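Local structure of obscurin (Homo sapiens, 2YZ8) at residues A[8-16]-A[78-86]; A[21-32]-A[61-72]. The protein is a giant muscle protein that probably helps organise the sarcomere and signal within it, represented here by one of its many immunoglobulin-like domains. All coordinates share one frame; numbering follows the deposited sequence.

Contact 1. Residues A[8-16]-A[78-86]; sequences PVRFQEALK and YSCSFGDQT
Phe11 reaches down onto the end of strand 76-82 and the start of strand 85-94, and its ring makes the largest single share of this contact. The two strands are joined by a type II' turn from Phe82 to Gln85. They form the F-G hairpin of the immunoglobulin fold. Residues 8-16 are the N-terminal A region, where the chain turns a corner at Gln12. Phe11 CB points at the hairpin. With chi1 at -73° CG lies anti to the carbonyl carbon, and the ring hangs towards the hairpin. Phe11 CD1 meets the backbone of Thr86, with Thr86 C at 3.8 Å. Phe11 CE1 lies 3.6 Å from Gln85 O, which is at the ring edge near its plane. Phe11 CZ comes 3.5 Å from Cys80 O. Phe11 CE2 meets Cys80 SG at 3.7 Å, an oblique sulfur-aromatic contact. With the ring cut back to an alanine here, Cys80 SG and the Gln85-Thr86 backbone would probably lose their cover and a gap would open.

Leu15 takes over further along, its CD1 3.8 Å from Cys80 N. At the other end Val9 CB rests 3.6 Å from Phe82 CE1. Gln85 is bent at chi2 (-65°), which lays its amide over Arg10. The amide and guanidinium planes are 22° apart and stacked, with OE1 over one face and Pro8 CG over the other. Asp84 OD1 is 4.5 Å from Arg10 NH1, so only the opposite charges are near each other. A water accepts from Phe11 N at 3.0 Å. Gln85 NE2 is close to the same water, at a doubtfully short distance.

No direct hydrogen bond joins the two segments. The chemistry is mostly apolar and aromatic, so the N-terminal segment is held to the hairpin by side-chain packing with a polar fringe at the turn.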
loop_
_atom_site.group_PDB
_atom_site.type_symbol
_atom_site.label_atom_id
_atom_site.label_comp_id
_atom_site.label_asym_id
_atom_site.label_seq_id
_atom_site.Cartn_x
_atom_site.Cartn_y
_atom_site.Cartn_z
ATOM N N PRO A 8 10.158 -18.914 7.305
ATOM C CA PRO A 8 8.857 -18.399 6.879
ATOM C C PRO A 8 8.876 -16.881 6.688
ATOM O O PRO A 8 9.437 -16.158 7.515
ATOM C CB PRO A 8 7.927 -18.795 8.030
ATOM C CG PRO A 8 8.828 -19.010 9.205
ATOM C CD PRO A 8 10.098 -19.550 8.632
ATOM N N VAL A 9 8.259 -16.414 5.605
ATOM C CA VAL A 9 8.353 -15.014 5.188
ATOM C C VAL A 9 7.483 -14.087 6.045
ATOM O O VAL A 9 6.284 -14.317 6.212
ATOM C CB VAL A 9 8.013 -14.847 3.682
ATOM C CG1 VAL A 9 8.052 -13.378 3.270
ATOM C CG2 VAL A 9 8.970 -15.672 2.819
ATOM N N ARG A 10 8.109 -13.043 6.583
ATOM C CA ARG A 10 7.447 -12.067 7.446
ATOM C C ARG A 10 7.651 -10.658 6.900
ATOM O O ARG A 10 8.629 -10.395 6.200
ATOM C CB ARG A 10 8.024 -12.143 8.866
ATOM C CG ARG A 10 7.298 -13.066 9.855
ATOM C CD ARG A 10 7.235 -14.521 9.407
ATOM N NE ARG A 10 7.028 -15.444 10.523
ATOM C CZ ARG A 10 6.369 -16.598 10.435
ATOM N NH1 ARG A 10 5.823 -16.975 9.285
ATOM N NH2 ARG A 10 6.243 -17.376 11.503
ATOM N N PHE A 11 6.733 -9.751 7.224
ATOM C CA PHE A 11 6.958 -8.332 6.958
ATOM C C PHE A 11 8.017 -7.806 7.918
ATOM O O PHE A 11 7.753 -7.596 9.096
ATOM C CB PHE A 11 5.653 -7.529 7.034
ATOM C CG PHE A 11 4.744 -7.762 5.862
ATOM C CD1 PHE A 11 3.665 -8.634 5.966
ATOM C CD2 PHE A 11 4.998 -7.145 4.639
ATOM C CE1 PHE A 11 2.829 -8.872 4.871
ATOM C CE2 PHE A 11 4.167 -7.380 3.537
ATOM C CZ PHE A 11 3.083 -8.242 3.656
ATOM N N GLN A 12 9.231 -7.643 7.400
ATOM C CA GLN A 12 10.368 -7.181 8.191
ATOM C C GLN A 12 10.207 -5.705 8.553
ATOM O O GLN A 12 10.544 -5.291 9.663
ATOM C CB GLN A 12 11.667 -7.406 7.417
ATOM C CG GLN A 12 12.916 -6.961 8.153
ATOM C CD GLN A 12 14.162 -7.543 7.556
ATOM O OE1 GLN A 12 14.178 -8.699 7.133
ATOM N NE2 GLN A 12 15.227 -6.753 7.527
ATOM N N GLU A 13 9.694 -4.925 7.604
ATOM C CA GLU A 13 9.343 -3.528 7.850
ATOM C C GLU A 13 7.868 -3.319 7.551
ATOM O O GLU A 13 7.401 -3.568 6.435
ATOM C CB GLU A 13 10.201 -2.581 7.008
ATOM C CG GLU A 13 11.662 -2.505 7.440
ATOM N N ALA A 14 7.144 -2.869 8.567
ATOM C CA ALA A 14 5.711 -2.637 8.476
ATOM C C ALA A 14 5.371 -1.428 7.597
ATOM O O ALA A 14 6.189 -0.528 7.426
ATOM C CB ALA A 14 5.130 -2.453 9.883
ATOM N N LEU A 15 4.165 -1.433 7.034
ATOM C CA LEU A 15 3.565 -0.237 6.427
ATOM C C LEU A 15 3.488 0.917 7.423
ATOM O O LEU A 15 3.198 0.706 8.599
ATOM C CB LEU A 15 2.148 -0.543 5.933
ATOM C CG LEU A 15 1.973 -1.261 4.599
ATOM C CD1 LEU A 15 0.512 -1.676 4.430
ATOM C CD2 LEU A 15 2.426 -0.364 3.460
ATOM N N LYS A 16 3.728 2.131 6.937
ATOM C CA LYS A 16 3.711 3.334 7.764
ATOM C C LYS A 16 2.500 4.199 7.425
ATOM O O LYS A 16 2.105 4.289 6.257
ATOM C CB LYS A 16 4.989 4.149 7.550
ATOM C CG LYS A 16 6.269 3.472 8.028
ATOM N N TYR A 78 -5.107 0.866 4.380
ATOM C CA TYR A 78 -4.586 -0.074 3.405
ATOM C C TYR A 78 -3.774 -1.150 4.110
ATOM O O TYR A 78 -3.220 -0.912 5.183
ATOM C CB TYR A 78 -3.697 0.650 2.400
ATOM C CG TYR A 78 -4.437 1.583 1.478
ATOM C CD1 TYR A 78 -4.787 1.179 0.185
ATOM C CD2 TYR A 78 -4.762 2.882 1.880
ATOM C CE1 TYR A 78 -5.464 2.032 -0.673
ATOM C CE2 TYR A 78 -5.434 3.742 1.033
ATOM C CZ TYR A 78 -5.782 3.312 -0.242
ATOM O OH TYR A 78 -6.450 4.157 -1.079
ATOM N N SER A 79 -3.693 -2.328 3.491
ATOM C CA SER A 79 -2.990 -3.458 4.087
ATOM C C SER A 79 -2.267 -4.259 3.020
ATOM O O SER A 79 -2.676 -4.263 1.856
ATOM C CB SER A 79 -3.964 -4.372 4.823
ATOM O OG SER A 79 -4.622 -3.665 5.861
ATOM N N CYS A 80 -1.193 -4.928 3.429
ATOM C CA CYS A 80 -0.466 -5.843 2.549
ATOM C C CYS A 80 -0.384 -7.187 3.247
ATOM O O CYS A 80 -0.218 -7.249 4.474
ATOM C CB CYS A 80 0.929 -5.314 2.217
ATOM S SG CYS A 80 1.769 -6.248 0.895
ATOM N N SER A 81 -0.529 -8.261 2.472
ATOM C CA SER A 81 -0.575 -9.602 3.038
ATOM C C SER A 81 0.198 -10.611 2.209
ATOM O O SER A 81 0.157 -10.585 0.976
ATOM C CB SER A 81 -2.023 -10.066 3.191
ATOM O OG SER A 81 -2.621 -10.245 1.922
ATOM N N PHE A 82 0.912 -11.493 2.899
ATOM C CA PHE A 82 1.581 -12.614 2.250
ATOM C C PHE A 82 1.378 -13.860 3.099
ATOM O O PHE A 82 1.776 -13.898 4.269
ATOM C CB PHE A 82 3.073 -12.343 2.026
ATOM C CG PHE A 82 3.788 -13.471 1.334
ATOM C CD1 PHE A 82 4.570 -14.372 2.058
ATOM C CD2 PHE A 82 3.655 -13.655 -0.037
ATOM C CE1 PHE A 82 5.225 -15.431 1.418
ATOM C CE2 PHE A 82 4.301 -14.715 -0.684
ATOM C CZ PHE A 82 5.083 -15.606 0.051
ATOM N N GLY A 83 0.756 -14.871 2.500
ATOM C CA GLY A 83 0.412 -16.094 3.211
ATOM C C GLY A 83 -0.471 -15.739 4.389
ATOM O O GLY A 83 -1.544 -15.165 4.209
ATOM N N ASP A 84 0.012 -16.041 5.591
ATOM C CA ASP A 84 -0.707 -15.750 6.839
ATOM C C ASP A 84 -0.323 -14.407 7.467
ATOM O O ASP A 84 -0.929 -13.975 8.446
ATOM C CB ASP A 84 -0.487 -16.882 7.855
ATOM C CG ASP A 84 0.994 -17.248 8.036
ATOM O OD1 ASP A 84 1.862 -16.762 7.268
ATOM O OD2 ASP A 84 1.290 -18.042 8.954
ATOM N N GLN A 85 0.677 -13.752 6.890
ATOM C CA GLN A 85 1.240 -12.527 7.444
ATOM C C GLN A 85 0.596 -11.287 6.836
ATOM O O GLN A 85 0.299 -11.253 5.642
ATOM C CB GLN A 85 2.757 -12.490 7.219
ATOM C CG GLN A 85 3.528 -13.642 7.870
ATOM C CD GLN A 85 3.473 -13.619 9.393
ATOM O OE1 GLN A 85 3.197 -14.635 10.026
ATOM N NE2 GLN A 85 3.735 -12.461 9.985
ATOM N N THR A 86 0.377 -10.271 7.663
ATOM C CA THR A 86 -0.215 -9.024 7.195
ATOM C C THR A 86 0.433 -7.817 7.859
ATOM O O THR A 86 0.967 -7.919 8.963
ATOM C CB THR A 86 -1.755 -8.952 7.459
ATOM O OG1 THR A 86 -2.005 -8.673 8.846
ATOM C CG2 THR A 86 -2.472 -10.240 7.059
HETATM O O HOH W 1 4.764 -10.299 9.456
#

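Contact 2. Residues A[21-32]-A[61-72]; sequences LEGGAATLRCVL and AMLELVVRNLRP
Ala26 and Val67, Leu28 and Leu65, and Cys30 and Leu63 form the hydrogen-bonded pairs of an antiparallel ladder. It joins strands B (26-32) and E (62-67) of the immunoglobulin sandwich. The strand axes come within 4.6 Å at an angle of 162°.

The face bearing these six residues is the tight one. It turns into the core, where Tyr78 and Cys80 of the opposite sheet meet it. Leu28 and Leu65 lie side by side and point the same way, CD2 to CD2 at 4.1 Å. Leu63 CD1 crosses to Leu32 CG at 3.7 Å. Past the strand end, Leu70 turns towards residues 21-32 and sets CD1 3.6 Å from Ala26 CB. The type II turn from Leu21 to Gly24 is tied there by Gly23 N to Leu70 O, a hydrogen bond of 2.7 Å.

The other face is the more polar, solvent-facing side, and its charged ends are loosely paired. Arg29 NE and Glu64 OE2 are 4.4 Å apart, without a salt bridge. Glu64 also has a long, weak ion pair with Arg57. Thr27 has CG2 anti to the backbone N (chi1 -57° for OG1), which puts this methyl over the centre of the Arg29 guanidinium face. Thr27 CG2 also comes close to Glu64 CG, at 3.4 Å. Beside it, one water bridges Thr27 OG1 and Glu64 OE1, donating a hydrogen bond to Glu64 OE1 at 2.7 Å.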
loop_
_atom_site.group_PDB
_atom_site.type_symbol
_atom_site.label_atom_id
_atom_site.label_comp_id
_atom_site.label_asym_id
_atom_site.label_seq_id
_atom_site.Cartn_x
_atom_site.Cartn_y
_atom_site.Cartn_z
ATOM N N LEU A 21 -1.033 15.252 0.169
ATOM C CA LEU A 21 -1.924 16.232 -0.456
ATOM C C LEU A 21 -2.836 15.590 -1.499
ATOM O O LEU A 21 -2.446 14.636 -2.176
ATOM C CB LEU A 21 -1.125 17.368 -1.117
ATOM C CG LEU A 21 -0.555 18.559 -0.326
ATOM C CD1 LEU A 21 -1.579 19.171 0.638
ATOM C CD2 LEU A 21 0.732 18.196 0.415
ATOM N N GLU A 22 -4.043 16.134 -1.621
ATOM C CA GLU A 22 -4.989 15.785 -2.679
ATOM C C GLU A 22 -4.353 16.003 -4.059
ATOM O O GLU A 22 -3.572 16.938 -4.245
ATOM C CB GLU A 22 -6.236 16.664 -2.541
ATOM C CG GLU A 22 -7.447 16.218 -3.349
ATOM C CD GLU A 22 -8.602 17.211 -3.292
ATOM O OE1 GLU A 22 -8.438 18.317 -2.726
ATOM O OE2 GLU A 22 -9.685 16.883 -3.824
ATOM N N GLY A 23 -4.680 15.132 -5.011
ATOM C CA GLY A 23 -4.238 15.291 -6.397
ATOM C C GLY A 23 -2.922 14.631 -6.769
ATOM O O GLY A 23 -2.635 14.434 -7.954
ATOM N N GLY A 24 -2.118 14.283 -5.766
ATOM C CA GLY A 24 -0.799 13.708 -6.009
ATOM C C GLY A 24 -0.823 12.216 -6.284
ATOM O O GLY A 24 -1.744 11.697 -6.919
ATOM N N ALA A 25 0.218 11.535 -5.821
ATOM C CA ALA A 25 0.263 10.083 -5.811
ATOM C C ALA A 25 0.770 9.652 -4.447
ATOM O O ALA A 25 1.716 10.234 -3.918
ATOM C CB ALA A 25 1.173 9.561 -6.914
ATOM N N ALA A 26 0.120 8.650 -3.868
ATOM C CA ALA A 26 0.545 8.096 -2.589
ATOM C C ALA A 26 1.358 6.834 -2.838
ATOM O O ALA A 26 0.909 5.945 -3.557
ATOM C CB ALA A 26 -0.662 7.790 -1.725
ATOM N N THR A 27 2.554 6.766 -2.260
ATOM C CA THR A 27 3.370 5.554 -2.341
ATOM C C THR A 27 3.467 4.866 -0.983
ATOM O O THR A 27 4.151 5.351 -0.079
ATOM C CB THR A 27 4.784 5.828 -2.896
ATOM O OG1 THR A 27 4.683 6.431 -4.189
ATOM C CG2 THR A 27 5.561 4.529 -3.018
ATOM N N LEU A 28 2.773 3.738 -0.858
ATOM C CA LEU A 28 2.802 2.929 0.356
ATOM C C LEU A 28 3.870 1.850 0.225
ATOM O O LEU A 28 3.851 1.058 -0.723
ATOM C CB LEU A 28 1.431 2.304 0.612
ATOM C CG LEU A 28 0.330 3.242 1.115
ATOM C CD1 LEU A 28 0.079 4.420 0.176
ATOM C CD2 LEU A 28 -0.941 2.454 1.295
ATOM N N ARG A 29 4.799 1.826 1.176
ATOM C CA ARG A 29 5.954 0.929 1.099
ATOM C C ARG A 29 6.085 0.034 2.325
ATOM O O ARG A 29 5.921 0.492 3.458
ATOM C CB ARG A 29 7.244 1.735 0.947
ATOM C CG ARG A 29 7.390 2.494 -0.360
ATOM C CD ARG A 29 8.716 3.230 -0.380
ATOM N NE ARG A 29 9.004 3.844 -1.674
ATOM C CZ ARG A 29 8.740 5.110 -1.985
ATOM N NH1 ARG A 29 9.045 5.570 -3.190
ATOM N NH2 ARG A 29 8.166 5.919 -1.099
ATOM N N CYS A 30 6.393 -1.240 2.089
ATOM C CA CYS A 30 6.774 -2.156 3.161
ATOM C C CYS A 30 7.839 -3.133 2.670
ATOM O O CYS A 30 8.184 -3.141 1.485
ATOM C CB CYS A 30 5.559 -2.888 3.753
ATOM S SG CYS A 30 4.629 -3.911 2.589
ATOM N N VAL A 31 8.378 -3.939 3.583
ATOM C CA VAL A 31 9.504 -4.820 3.256
ATOM C C VAL A 31 9.313 -6.226 3.826
ATOM O O VAL A 31 8.928 -6.385 4.986
ATOM C CB VAL A 31 10.847 -4.237 3.777
ATOM C CG1 VAL A 31 12.016 -5.120 3.375
ATOM C CG2 VAL A 31 11.069 -2.816 3.264
ATOM N N LEU A 32 9.581 -7.234 2.999
ATOM C CA LEU A 32 9.534 -8.640 3.411
ATOM C C LEU A 32 10.898 -9.110 3.922
ATOM O O LEU A 32 11.923 -8.485 3.636
ATOM C CB LEU A 32 9.125 -9.524 2.223
ATOM C CG LEU A 32 7.743 -9.356 1.592
ATOM C CD1 LEU A 32 7.740 -9.940 0.169
ATOM C CD2 LEU A 32 6.654 -9.982 2.450
ATOM N N ALA A 61 12.754 -7.558 -2.046
ATOM C CA ALA A 61 11.923 -7.657 -0.847
ATOM C C ALA A 61 11.116 -6.377 -0.576
ATOM O O ALA A 61 10.219 -6.372 0.282
ATOM C CB ALA A 61 12.782 -8.009 0.352
HETATM N N MSE A 62 11.429 -5.306 -1.303
HETATM C CA MSE A 62 10.698 -4.041 -1.176
HETATM C C MSE A 62 9.375 -4.111 -1.939
HETATM O O MSE A 62 9.338 -4.441 -3.135
HETATM C CB MSE A 62 11.519 -2.850 -1.689
HETATM C CG MSE A 62 13.038 -2.960 -1.552
HETATM SE SE MSE A 62 13.852 -2.211 0.063
HETATM C CE MSE A 62 15.688 -2.212 -0.534
ATOM N N LEU A 63 8.296 -3.775 -1.241
ATOM C CA LEU A 63 6.954 -3.769 -1.809
ATOM C C LEU A 63 6.403 -2.350 -1.832
ATOM O O LEU A 63 6.620 -1.572 -0.906
ATOM C CB LEU A 63 6.023 -4.670 -0.992
ATOM C CG LEU A 63 6.361 -6.162 -0.940
ATOM C CD1 LEU A 63 5.521 -6.828 0.129
ATOM C CD2 LEU A 63 6.160 -6.826 -2.296
ATOM N N GLU A 64 5.677 -2.028 -2.896
ATOM C CA GLU A 64 5.227 -0.665 -3.123
ATOM C C GLU A 64 3.830 -0.659 -3.755
ATOM O O GLU A 64 3.576 -1.382 -4.724
ATOM C CB GLU A 64 6.244 0.028 -4.029
ATOM C CG GLU A 64 5.964 1.477 -4.358
ATOM C CD GLU A 64 6.987 2.064 -5.318
ATOM O OE1 GLU A 64 6.638 3.004 -6.060
ATOM O OE2 GLU A 64 8.142 1.587 -5.334
ATOM N N LEU A 65 2.936 0.150 -3.190
ATOM C CA LEU A 65 1.625 0.417 -3.787
ATOM C C LEU A 65 1.516 1.898 -4.116
ATOM O O LEU A 65 1.660 2.757 -3.240
ATOM C CB LEU A 65 0.468 0.010 -2.855
ATOM C CG LEU A 65 -0.950 0.441 -3.273
ATOM C CD1 LEU A 65 -1.492 -0.423 -4.412
ATOM C CD2 LEU A 65 -1.917 0.442 -2.089
ATOM N N VAL A 66 1.260 2.187 -5.383
ATOM C CA VAL A 66 1.075 3.552 -5.828
ATOM C C VAL A 66 -0.417 3.786 -6.029
ATOM O O VAL A 66 -1.081 3.055 -6.764
ATOM C CB VAL A 66 1.886 3.858 -7.119
ATOM C CG1 VAL A 66 1.781 5.330 -7.486
ATOM C CG2 VAL A 66 3.347 3.480 -6.922
ATOM N N VAL A 67 -0.937 4.786 -5.329
ATOM C CA VAL A 67 -2.325 5.205 -5.466
ATOM C C VAL A 67 -2.297 6.515 -6.237
ATOM O O VAL A 67 -1.910 7.548 -5.694
ATOM C CB VAL A 67 -2.997 5.425 -4.086
ATOM C CG1 VAL A 67 -4.496 5.634 -4.249
ATOM C CG2 VAL A 67 -2.723 4.251 -3.157
ATOM N N ARG A 68 -2.685 6.466 -7.505
ATOM C CA ARG A 68 -2.606 7.629 -8.381
ATOM C C ARG A 68 -3.867 8.491 -8.290
ATOM O O ARG A 68 -4.901 8.032 -7.798
ATOM C CB ARG A 68 -2.329 7.190 -9.820
ATOM C CG ARG A 68 -0.904 6.687 -10.023
ATOM C CD ARG A 68 -0.706 6.035 -11.376
ATOM N NE ARG A 68 -1.224 4.671 -11.394
ATOM C CZ ARG A 68 -0.774 3.705 -12.185
ATOM N NH1 ARG A 68 0.224 3.930 -13.029
ATOM N NH2 ARG A 68 -1.319 2.501 -12.122
ATOM N N ASN A 69 -3.761 9.738 -8.752
ATOM C CA ASN A 69 -4.864 10.710 -8.715
ATOM C C ASN A 69 -5.604 10.733 -7.369
ATOM O O ASN A 69 -6.820 10.501 -7.307
ATOM C CB ASN A 69 -5.844 10.474 -9.876
ATOM C CG ASN A 69 -5.200 10.664 -11.245
ATOM O OD1 ASN A 69 -4.175 10.059 -11.558
ATOM N ND2 ASN A 69 -5.816 11.500 -12.076
ATOM N N LEU A 70 -4.862 11.015 -6.298
ATOM C CA LEU A 70 -5.422 10.991 -4.948
ATOM C C LEU A 70 -6.618 11.918 -4.766
ATOM O O LEU A 70 -6.549 13.117 -5.065
ATOM C CB LEU A 70 -4.361 11.319 -3.894
ATOM C CG LEU A 70 -3.603 10.164 -3.235
ATOM C CD1 LEU A 70 -2.739 10.736 -2.138
ATOM C CD2 LEU A 70 -4.547 9.110 -2.662
ATOM N N ARG A 71 -7.708 11.327 -4.283
ATOM C CA ARG A 71 -8.921 12.035 -3.910
ATOM C C ARG A 71 -9.130 11.763 -2.419
ATOM O O ARG A 71 -8.572 10.795 -1.902
ATOM C CB ARG A 71 -10.107 11.470 -4.686
ATOM C CG ARG A 71 -10.013 11.533 -6.201
ATOM C CD ARG A 71 -10.994 10.542 -6.815
ATOM N NE ARG A 71 -10.665 9.165 -6.439
ATOM C CZ ARG A 71 -11.512 8.140 -6.483
ATOM N NH1 ARG A 71 -12.766 8.314 -6.882
ATOM N NH2 ARG A 71 -11.103 6.933 -6.118
ATOM N N PRO A 72 -9.939 12.595 -1.721
ATOM C CA PRO A 72 -10.251 12.286 -0.316
ATOM C C PRO A 72 -10.876 10.897 -0.095
ATOM O O PRO A 72 -10.644 10.285 0.946
ATOM C CB PRO A 72 -11.250 13.383 0.083
ATOM C CG PRO A 72 -11.015 14.497 -0.877
ATOM C CD PRO A 72 -10.585 13.847 -2.166
HETATM O O HOH W 2 -1.022 10.569 -9.677
HETATM O O HOH W 3 6.590 5.677 -6.549
#

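Along the chain the order is 8-16, 21-32, 61-72, 78-86, so contact 1 encloses contact 2. Their centres are about 16 Å apart. Strands 11-13 and 26-32 are neighbours in the four-stranded sheet, where Glu13 O probably accepts a hydrogen bond from Val31 N. Strand 76-82 belongs to the opposite sheet and follows 62-67 in the chain. Contact 2 therefore builds one sheet. Contact 1 packs its edge strand 11-13 against the other, and past the corner the chain follows that second sheet. Cys30 and Cys80, one from each sheet, face each other in the core with SG atoms 4.1 Å apart, too far for a disulfide. The two sheets of this I-set domain are thus joined here by packing.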